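Local structure of flagellar regulatory protein C (Vibrio cholerae, 4QHS) at residues A[45-50]-A[156-161]; A[73-78]-A[115-120]. The protein probably hydrolyses ATP through a heptameric AAA+ domain to activate sigma-54-dependent transcription of flagellar genes. All coordinates share one frame; numbering follows the deposited sequence.

Contact 1 of 2, residues A[45-50]-A[156-161]; sequences GPSGSG and TSNRDL
The amide of N158 reaches across to the hydroxyl of S47, ND2 donating to OG over 2.7 Å. The N-H...O angle is 144°, and OG stands 23° out of the amide plane, so the bond is short but neither straight nor flat. Two torsions bring the ends together: CG of N158 sits between its own backbone N and carbonyl carbon (chi1 74°), while the S47 hydroxyl is anti to its carbonyl carbon. S47 OG is also in a weak hydrogen bond with E117 OE1, which ties the serine to a second loop.

Lower on the same asparagine, contact is with backbone. N158 CB lies 3.4 Å from G45 O, and N158 CA makes a C-H...O contact with that oxygen at 3.3 Å. G45 O is held further by K51 NZ. On the N side of this glycine, water 1 accepts from G45 N at 3.3 Å and donates to S157 O at 3.1 Å, bridging the two segments. Within 45-50, S49 OG gives a hydrogen bond to P46 O (2.7 Å) that braces the loop.

G45 to G50, followed by K51, form the Walker A P-loop, here without nucleotide; N158 probably belongs to the sensor 1 region. The P-loop links strand 41-44 to helix 51-61, T156 and S157 lie at the end of the adjacent parallel strand 152-157, the chain runs on as loop to helix 161-166, and helix 233-247 packs on P46 and S47 through N233 and R235.

Contact 2 of 2, residues A[73-78]-A[115-120]; sequences NCAAIP and LDEISE
C74 N donates to D116 O (3.0 Å, N-H...O angle 142°), the backbone bond that carries the parallel pairing of N73 with D116 to the strand ends. Just past it C74 CB presses on E117 O at 3.2 Å, and the sulfur comes down beside L115 and I118. A75 turns its methyl against two glutamate chains, with CB 3.9 Å from E117 CB and 3.9 Å from E120 CG. Both glutamates bend at chi2, and it is their methylenes that meet the alanine while the carboxylates lead away. N73 and E117 run side by side in the same direction, amide and carboxylate planes 40° apart, with N73 OD1 3.8 Å from E117 CB.

D116 and E117 close the run ILLDE, the Walker B motif of the AAA+ fold. In sigma-54 activators such as PspF the asparagine ending the neighbouring strand is the glutamate-switch residue, and N73 probably corresponds to it.

What sets N73 is its own loop. With CG anti to the backbone N (chi1 -168°), OD1 accepts from A75 N at 2.9 Å, an Asx turn, and A76 N to N73 O (2.8 Å) closes a type I turn from N73 to A76, overlapping the Asx turn. On the other side T156 OG1 is hydrogen-bonded to D116 OD1 and to E117 N, fixing the Walker B end against strand 152-157. S119 OG donates to E120 OE2 from above the carboxylate plane. Helix 82-87 backs C74 through L82, and A75 O accepts from R171 of a second subunit.

How the contacts relate
Both contacts sit at the ends of strands in one parallel sheet, where 69-73, 112-116, 152-157 and 41-44 lie in that order; the centres of the two contacts are about 11 Å apart. Contact 1 is a surface contact made by one side-chain amide, a hydroxyl and a water, and no other chain of the assembly touches its segments. Contact 2 is partly buried, joined by strand pairing and apolar packing around C74, and its loop reaches a second subunit. T156, on the strand of contact 1, reaches the strand end in contact 2. E117 also spans them, its carboxylate beside N158; separately, R159 packs on S119. Together they join the motifs expected around an ATPase site.

Contact 1 of 2, residues A[45-50]-A[156-161]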
ATOM      1  N   GLY A  45     -37.487  14.473   1.062  1.00 38.78           N
ATOM      2  CA  GLY A  45     -38.387  13.446   1.563  1.00 38.78           C
ATOM      3  C   GLY A  45     -37.767  12.076   1.413  1.00 45.61           C
ATOM      4  O   GLY A  45     -36.739  11.917   0.753  1.00 44.60           O
ATOM      5  N   PRO A  46     -38.381  11.064   2.027  1.00 48.88           N
ATOM      6  CA  PRO A  46     -37.765   9.738   1.911  1.00 48.25           C
ATOM      7  C   PRO A  46     -37.786   9.209   0.476  1.00 44.48           C
ATOM      8  O   PRO A  46     -38.592   9.655  -0.339  1.00 48.15           O
ATOM      9  CB  PRO A  46     -38.620   8.865   2.842  1.00 58.92           C
ATOM     10  CG  PRO A  46     -39.924   9.632   3.015  1.00 57.49           C
ATOM     11  CD  PRO A  46     -39.536  11.078   2.942  1.00 50.71           C
ATOM     12  N   SER A  47     -36.877   8.290   0.162  1.00 46.02           N
ATOM     13  CA  SER A  47     -36.913   7.630  -1.128  1.00 50.23           C
ATOM     14  C   SER A  47     -38.152   6.752  -1.159  1.00 56.78           C
ATOM     15  O   SER A  47     -38.701   6.405  -0.105  1.00 57.43           O
ATOM     16  CB  SER A  47     -35.660   6.786  -1.370  1.00 47.81           C
ATOM     17  OG  SER A  47     -34.478   7.568  -1.362  1.00 45.31           O
ATOM     18  N   GLY A  48     -38.583   6.398  -2.365  1.00 56.79           N
ATOM     19  CA  GLY A  48     -39.722   5.514  -2.541  1.00 65.09           C
ATOM     20  C   GLY A  48     -40.961   6.040  -1.850  1.00 59.78           C
ATOM     21  O   GLY A  48     -41.714   5.278  -1.255  1.00 56.54           O
ATOM     22  N   SER A  49     -41.147   7.354  -1.917  1.00 61.74           N
ATOM     23  CA  SER A  49     -42.301   8.015  -1.339  1.00 65.13           C
ATOM     24  C   SER A  49     -43.073   8.755  -2.423  1.00 66.36           C
ATOM     25  O   SER A  49     -43.710   9.757  -2.151  1.00 73.79           O
ATOM     26  CB  SER A  49     -41.871   8.986  -0.234  1.00 67.53           C
ATOM     27  OG  SER A  49     -41.208  10.127  -0.762  1.00 58.33           O
ATOM     28  N   GLY A  50     -42.991   8.263  -3.657  1.00 68.74           N
ATOM     29  CA  GLY A  50     -43.731   8.832  -4.772  1.00 62.15           C
ATOM     30  C   GLY A  50     -43.193  10.117  -5.388  1.00 68.73           C
ATOM     31  O   GLY A  50     -43.908  10.776  -6.141  1.00 72.65           O
ATOM     32  N   THR A 156     -33.706  15.606  -6.525  1.00 37.70           N
ATOM     33  CA  THR A 156     -34.202  15.038  -5.277  1.00 36.66           C
ATOM     34  C   THR A 156     -33.069  14.585  -4.374  1.00 35.08           C
ATOM     35  O   THR A 156     -31.980  14.240  -4.833  1.00 39.58           O
ATOM     36  CB  THR A 156     -35.112  13.813  -5.498  1.00 41.37           C
ATOM     37  OG1 THR A 156     -34.304  12.684  -5.838  1.00 38.61           O
ATOM     38  CG2 THR A 156     -36.127  14.076  -6.616  1.00 48.86           C
ATOM     39  N   SER A 157     -33.379  14.529  -3.102  1.00 34.99           N
ATOM     40  CA  SER A 157     -32.472  14.098  -2.095  1.00 36.63           C
ATOM     41  C   SER A 157     -33.246  13.498  -0.965  1.00 43.88           C
ATOM     42  O   SER A 157     -34.211  14.046  -0.527  1.00 39.88           O
ATOM     43  CB  SER A 157     -31.685  15.270  -1.587  1.00 36.81           C
ATOM     44  OG  SER A 157     -30.623  14.816  -0.833  1.00 41.42           O
ATOM     45  N   ASN A 158     -32.830  12.351  -0.495  1.00 38.56           N
ATOM     46  CA  ASN A 158     -33.487  11.786   0.642  1.00 41.01           C
ATOM     47  C   ASN A 158     -32.781  12.138   1.934  1.00 44.16           C
ATOM     48  O   ASN A 158     -33.043  11.583   2.956  1.00 48.48           O
ATOM     49  CB  ASN A 158     -33.704  10.302   0.470  1.00 46.48           C
ATOM     50  CG  ASN A 158     -32.459   9.507   0.623  1.00 49.01           C
ATOM     51  OD1 ASN A 158     -31.433  10.001   0.978  1.00 48.62           O
ATOM     52  ND2 ASN A 158     -32.559   8.260   0.356  1.00 55.95           N
ATOM     53  N   ARG A 159     -31.900  13.107   1.879  1.00 43.62           N
ATOM     54  CA  ARG A 159     -31.208  13.521   3.059  1.00 56.39           C
ATOM     55  C   ARG A 159     -31.174  15.018   3.220  1.00 57.29           C
ATOM     56  O   ARG A 159     -31.395  15.737   2.277  1.00 58.08           O
ATOM     57  CB  ARG A 159     -29.808  12.943   3.081  1.00 57.74           C
ATOM     58  CG  ARG A 159     -28.953  13.403   1.976  1.00 52.57           C
ATOM     59  CD  ARG A 159     -27.706  12.602   1.875  1.00 58.33           C
ATOM     60  NE  ARG A 159     -27.174  12.296   3.171  1.00 75.49           N
ATOM     61  CZ  ARG A 159     -26.265  11.373   3.401  1.00 79.09           C
ATOM     62  NH1 ARG A 159     -25.783  10.656   2.397  1.00 83.46           N
ATOM     63  NH2 ARG A 159     -25.865  11.162   4.637  1.00 73.74           N
ATOM     64  N   ASP A 160     -30.918  15.460   4.441  1.00 51.69           N
ATOM     65  CA  ASP A 160     -30.814  16.862   4.797  1.00 43.26           C
ATOM     66  C   ASP A 160     -29.564  17.388   4.191  1.00 43.46           C
ATOM     67  O   ASP A 160     -28.506  17.026   4.609  1.00 53.30           O
ATOM     68  CB  ASP A 160     -30.754  16.990   6.317  1.00 47.69           C
ATOM     69  CG  ASP A 160     -30.612  18.416   6.804  1.00 53.77           C
ATOM     70  OD1 ASP A 160     -30.325  19.307   6.025  1.00 62.72           O
ATOM     71  OD2 ASP A 160     -30.780  18.651   7.997  1.00 60.54           O
ATOM     72  N   LEU A 161     -29.697  18.244   3.194  1.00 42.57           N
ATOM     73  CA  LEU A 161     -28.561  18.695   2.415  1.00 38.74           C
ATOM     74  C   LEU A 161     -27.788  19.795   3.085  1.00 42.36           C
ATOM     75  O   LEU A 161     -26.616  19.909   2.920  1.00 44.24           O
ATOM     76  CB  LEU A 161     -28.999  19.157   1.030  1.00 38.91           C
ATOM     77  CG  LEU A 161     -29.253  18.165  -0.091  1.00 46.26           C
ATOM     78  CD1 LEU A 161     -29.583  18.918  -1.335  1.00 46.77           C
ATOM     79  CD2 LEU A 161     -28.096  17.281  -0.336  1.00 40.30           C
TER
HETATM   80  O   HOH W   1     -34.516  14.593   2.473  1.00 55.52           O

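Contact 2 of 2, residues A[73-78]-A[115-120]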
ATOM      1  N   ASN A  73     -30.920   8.438 -12.167  1.00 50.01           N
ATOM      2  CA  ASN A  73     -30.785   8.181 -10.742  1.00 45.00           C
ATOM      3  C   ASN A  73     -29.322   8.059 -10.356  1.00 41.28           C
ATOM      4  O   ASN A  73     -28.694   7.007 -10.527  1.00 38.19           O
ATOM      5  CB  ASN A  73     -31.539   6.921 -10.322  1.00 47.84           C
ATOM      6  CG  ASN A  73     -31.663   6.801  -8.805  1.00 50.98           C
ATOM      7  OD1 ASN A  73     -30.749   7.158  -8.053  1.00 48.23           O
ATOM      8  ND2 ASN A  73     -32.806   6.317  -8.352  1.00 58.44           N
ATOM      9  N   CYS A  74     -28.811   9.153  -9.810  1.00 35.79           N
ATOM     10  CA  CYS A  74     -27.427   9.269  -9.379  1.00 41.24           C
ATOM     11  C   CYS A  74     -26.972   8.202  -8.385  1.00 46.77           C
ATOM     12  O   CYS A  74     -25.787   8.040  -8.165  1.00 50.38           O
ATOM     13  CB  CYS A  74     -27.214  10.657  -8.769  1.00 46.07           C
ATOM     14  SG  CYS A  74     -27.817  12.004  -9.828  1.00 55.55           S
ATOM     15  N   ALA A  75     -27.908   7.482  -7.781  1.00 36.63           N
ATOM     16  CA  ALA A  75     -27.564   6.458  -6.822  1.00 42.41           C
ATOM     17  C   ALA A  75     -27.693   5.074  -7.434  1.00 43.80           C
ATOM     18  O   ALA A  75     -27.686   4.084  -6.714  1.00 45.56           O
ATOM     19  CB  ALA A  75     -28.462   6.566  -5.573  1.00 39.49           C
ATOM     20  N   ALA A  76     -27.840   4.988  -8.751  1.00 39.38           N
ATOM     21  CA  ALA A  76     -28.124   3.685  -9.335  1.00 46.07           C
ATOM     22  C   ALA A  76     -27.371   3.407 -10.626  1.00 49.18           C
ATOM     23  O   ALA A  76     -27.609   2.388 -11.267  1.00 51.67           O
ATOM     24  CB  ALA A  76     -29.627   3.528  -9.562  1.00 41.93           C
ATOM     25  N   ILE A  77     -26.457   4.293 -11.000  1.00 47.60           N
ATOM     26  CA  ILE A  77     -25.621   4.057 -12.178  1.00 43.70           C
ATOM     27  C   ILE A  77     -24.415   3.159 -11.842  1.00 40.73           C
ATOM     28  O   ILE A  77     -23.536   3.539 -11.065  1.00 45.96           O
ATOM     29  CB  ILE A  77     -25.126   5.374 -12.782  1.00 41.57           C
ATOM     30  CG1 ILE A  77     -26.302   6.334 -12.992  1.00 44.61           C
ATOM     31  CG2 ILE A  77     -24.389   5.110 -14.093  1.00 37.07           C
ATOM     32  CD1 ILE A  77     -27.463   5.732 -13.748  1.00 38.53           C
ATOM     33  N   PRO A  78     -24.386   1.951 -12.413  1.00 42.71           N
ATOM     34  CA  PRO A  78     -23.316   0.977 -12.167  1.00 50.54           C
ATOM     35  C   PRO A  78     -21.965   1.374 -12.755  1.00 44.16           C
ATOM     36  O   PRO A  78     -21.895   2.295 -13.583  1.00 42.15           O
ATOM     37  CB  PRO A  78     -23.822  -0.288 -12.859  1.00 47.25           C
ATOM     38  CG  PRO A  78     -25.276  -0.082 -13.051  1.00 46.75           C
ATOM     39  CD  PRO A  78     -25.453   1.382 -13.251  1.00 44.03           C
ATOM     40  N   LEU A 115     -32.532  15.091 -11.635  1.00 34.41           N
ATOM     41  CA  LEU A 115     -31.390  14.468 -11.039  1.00 35.79           C
ATOM     42  C   LEU A 115     -31.778  13.860  -9.722  1.00 44.19           C
ATOM     43  O   LEU A 115     -31.757  14.506  -8.720  1.00 40.64           O
ATOM     44  CB  LEU A 115     -30.284  15.470 -10.846  1.00 32.73           C
ATOM     45  CG  LEU A 115     -29.908  16.261 -12.066  1.00 32.49           C
ATOM     46  CD1 LEU A 115     -29.112  17.382 -11.616  1.00 37.35           C
ATOM     47  CD2 LEU A 115     -29.132  15.435 -13.000  1.00 27.98           C
ATOM     48  N   ASP A 116     -32.143  12.597  -9.761  1.00 36.51           N
ATOM     49  CA  ASP A 116     -32.665  11.884  -8.637  1.00 38.44           C
ATOM     50  C   ASP A 116     -31.545  11.483  -7.725  1.00 43.05           C
ATOM     51  O   ASP A 116     -30.540  11.020  -8.163  1.00 39.36           O
ATOM     52  CB  ASP A 116     -33.369  10.649  -9.134  1.00 37.74           C
ATOM     53  CG  ASP A 116     -34.702  10.462  -8.539  1.00 55.74           C
ATOM     54  OD1 ASP A 116     -34.940  10.891  -7.419  1.00 65.24           O
ATOM     55  OD2 ASP A 116     -35.527   9.839  -9.191  1.00 64.14           O
ATOM     56  N   GLU A 117     -31.734  11.696  -6.444  1.00 38.29           N
ATOM     57  CA  GLU A 117     -30.762  11.319  -5.446  1.00 40.33           C
ATOM     58  C   GLU A 117     -29.393  11.956  -5.671  1.00 42.56           C
ATOM     59  O   GLU A 117     -28.412  11.292  -5.833  1.00 48.93           O
ATOM     60  CB  GLU A 117     -30.669   9.807  -5.375  1.00 49.24           C
ATOM     61  CG  GLU A 117     -31.885   9.141  -4.809  1.00 60.20           C
ATOM     62  CD  GLU A 117     -32.254   9.705  -3.470  1.00 79.31           C
ATOM     63  OE1 GLU A 117     -33.423  10.039  -3.255  1.00 86.46           O
ATOM     64  OE2 GLU A 117     -31.360   9.841  -2.629  1.00 89.73           O
ATOM     65  N   ILE A 118     -29.356  13.267  -5.656  1.00 38.32           N
ATOM     66  CA  ILE A 118     -28.199  14.006  -6.026  1.00 39.89           C
ATOM     67  C   ILE A 118     -27.160  14.043  -4.942  1.00 47.54           C
ATOM     68  O   ILE A 118     -26.035  14.344  -5.194  1.00 58.26           O
ATOM     69  CB  ILE A 118     -28.577  15.418  -6.377  1.00 43.33           C
ATOM     70  CG1 ILE A 118     -27.527  16.055  -7.267  1.00 40.99           C
ATOM     71  CG2 ILE A 118     -28.726  16.212  -5.167  1.00 38.38           C
ATOM     72  CD1 ILE A 118     -28.015  17.220  -7.985  1.00 40.44           C
ATOM     73  N   SER A 119     -27.529  13.733  -3.730  1.00 43.04           N
ATOM     74  CA  SER A 119     -26.561  13.772  -2.672  1.00 52.10           C
ATOM     75  C   SER A 119     -25.475  12.739  -2.850  1.00 49.96           C
ATOM     76  O   SER A 119     -24.598  12.661  -2.063  1.00 50.07           O
ATOM     77  CB  SER A 119     -27.239  13.601  -1.328  1.00 52.59           C
ATOM     78  OG  SER A 119     -27.747  12.316  -1.183  1.00 48.90           O
ATOM     79  N   GLU A 120     -25.539  11.950  -3.901  1.00 55.43           N
ATOM     80  CA  GLU A 120     -24.584  10.865  -4.065  1.00 63.16           C
ATOM     81  C   GLU A 120     -23.486  11.229  -5.052  1.00 51.48           C
ATOM     82  O   GLU A 120     -22.588  10.439  -5.319  1.00 52.49           O
ATOM     83  CB  GLU A 120     -25.304   9.584  -4.492  1.00 68.25           C
ATOM     84  CG  GLU A 120     -26.336   9.094  -3.468  1.00 75.41           C
ATOM     85  CD  GLU A 120     -25.837   9.157  -2.014  1.00 83.24           C
ATOM     86  OE1 GLU A 120     -24.666   8.805  -1.750  1.00 86.58           O
ATOM     87  OE2 GLU A 120     -26.623   9.559  -1.127  1.00 83.00           O
TER